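Local coordinates for protein sulfoquinovosidase (Escherichia coli, PDB 5AEG) that hydrolyses sulfoquinovosyl diacylglycerides to release sulfoquinovose, which the bacterium degrades as a source of carbon and sulfur, at residues 271-274 and 275-278. Numbering follows the deposited sequence.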
loop_
_atom_site.group_PDB
_atom_site.type_symbol
_atom_site.label_atom_id
_atom_site.label_comp_id
_atom_site.label_asym_id
_atom_site.label_seq_id
_atom_site.Cartn_x
_atom_site.Cartn_y
_atom_site.Cartn_z
ATOM N N LYS A 271 -23.889 15.801 12.030
ATOM C CA LYS A 271 -23.717 14.398 11.625
ATOM C C LYS A 271 -23.160 13.563 12.767
ATOM O O LYS A 271 -23.672 12.461 12.980
ATOM C CB LYS A 271 -22.888 14.259 10.349
ATOM C CG LYS A 271 -23.593 14.778 9.143
ATOM C CD LYS A 271 -22.740 14.504 7.914
ATOM C CE LYS A 271 -23.213 15.202 6.654
ATOM N NZ LYS A 271 -24.507 14.650 6.261
ATOM N N LEU A 272 -22.211 14.083 13.528
ATOM C CA LEU A 272 -21.700 13.413 14.709
ATOM C C LEU A 272 -22.835 13.069 15.662
ATOM O O LEU A 272 -22.913 11.945 16.235
ATOM C CB LEU A 272 -20.640 14.247 15.456
ATOM C CG LEU A 272 -20.177 13.753 16.830
ATOM C CD1 LEU A 272 -19.430 12.417 16.645
ATOM C CD2 LEU A 272 -19.328 14.780 17.570
ATOM N N ASP A 273 -23.701 14.053 15.883
ATOM C CA ASP A 273 -24.788 13.854 16.829
ATOM C C ASP A 273 -25.806 12.873 16.371
ATOM O O ASP A 273 -26.268 12.114 17.210
ATOM C CB ASP A 273 -25.481 15.199 17.194
ATOM C CG ASP A 273 -24.610 16.080 18.073
ATOM O OD1 ASP A 273 -23.846 15.577 18.899
ATOM O OD2 ASP A 273 -24.722 17.316 18.017
ATOM N N THR A 274 -26.238 12.948 15.110
ATOM C CA THR A 274 -27.159 12.004 14.546
ATOM C C THR A 274 -26.679 10.536 14.698
ATOM O O THR A 274 -27.478 9.640 15.046
ATOM C CB THR A 274 -27.344 12.304 13.056
ATOM O OG1 THR A 274 -27.960 13.585 12.926
ATOM C CG2 THR A 274 -28.153 11.239 12.336
ATOM N N MET A 275 -25.398 10.323 14.415
ATOM C CA MET A 275 -24.832 8.952 14.522
ATOM C C MET A 275 -24.741 8.508 15.979
ATOM O O MET A 275 -25.171 7.380 16.301
ATOM C CB MET A 275 -23.471 8.889 13.859
ATOM C CG MET A 275 -23.562 9.128 12.331
ATOM S SD MET A 275 -24.645 8.110 11.361
ATOM C CE MET A 275 -23.574 6.692 11.024
ATOM N N ARG A 276 -24.145 9.356 16.811
ATOM C CA ARG A 276 -23.949 9.023 18.238
ATOM C C ARG A 276 -25.311 8.785 18.903
ATOM O O ARG A 276 -25.431 7.823 19.694
ATOM C CB ARG A 276 -23.229 10.109 18.972
ATOM C CG ARG A 276 -21.735 10.001 18.956
ATOM C CD ARG A 276 -21.127 10.982 19.910
ATOM N NE ARG A 276 -21.789 12.345 19.907
ATOM C CZ ARG A 276 -21.220 13.456 20.390
ATOM N NH1 ARG A 276 -20.016 13.399 20.954
ATOM N NH2 ARG A 276 -21.846 14.636 20.309
ATOM N N ASN A 277 -26.328 9.595 18.584
ATOM C CA ASN A 277 -27.625 9.441 19.239
ATOM C C ASN A 277 -28.425 8.258 18.777
ATOM O O ASN A 277 -29.337 7.875 19.451
ATOM C CB ASN A 277 -28.512 10.703 19.115
ATOM C CG ASN A 277 -27.917 11.914 19.771
ATOM O OD1 ASN A 277 -26.994 11.864 20.584
ATOM N ND2 ASN A 277 -28.419 13.033 19.381
ATOM N N ALA A 278 -28.090 7.682 17.634
ATOM C CA ALA A 278 -28.640 6.437 17.166
ATOM C C ALA A 278 -27.847 5.251 17.628
ATOM O O ALA A 278 -28.149 4.164 17.235
ATOM C CB ALA A 278 -28.711 6.424 15.646
HETATM O O HOH W 1 -24.457 13.123 20.570
#
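M275 takes up the helical ladder by donating its N to K271 O (3.1 Å). Its CG also comes within 3.4 Å of K271 O, beside the backbone bond. The M275 side chain bends at chi2 and chi3 and packs against V282, F548 and F558. K271 itself reaches elsewhere, to a salt bridge with D549.

R276 continues the ladder, N to L272 O. Its side chain serves two residues of the previous turn. L272 CD2 lies over the centre of one face of the R276 guanidinium, 3.5 Å above its plane. L272 CG is anti to the backbone N (chi1 171°), which sets the isobutyl group beside the arginine. At the guanidinium edge, R276 NH2 forms a salt bridge with D273 OD1 at 2.6 Å. Carboxylate and guanidinium are nearly coplanar, 22° apart. With the side chain bent at chi3 (-41°), the guanidinium lies alongside the D273 carboxylate. R276 NH1 has a second carboxylate partner, E326, and D273 OD2 is held by Q269.

N277 donates its N to D273 O (2.9 Å). One water links three side chains here: it donates to D273 OD1 and to N277 OD1, and weakly accepts from R276 NE.

A278 leaves the helix. Its N makes a weak bond to T274 O (3.3 Å), and the side chains of A278 and T274 both touch I555 of helix 552-567.

This is the C-terminal turn of helix 265-277, in the beta-alpha-beta unit between strands 257-260 and 282-286 of the TIM barrel, away from the active site. L272 and M275 pack on strand 282-286, and M275 also reaches helix 552-567. R276, paired with both D273 and E326, would favour the ionised form of D273, and the water and Q269 probably help hold that carboxylate in place.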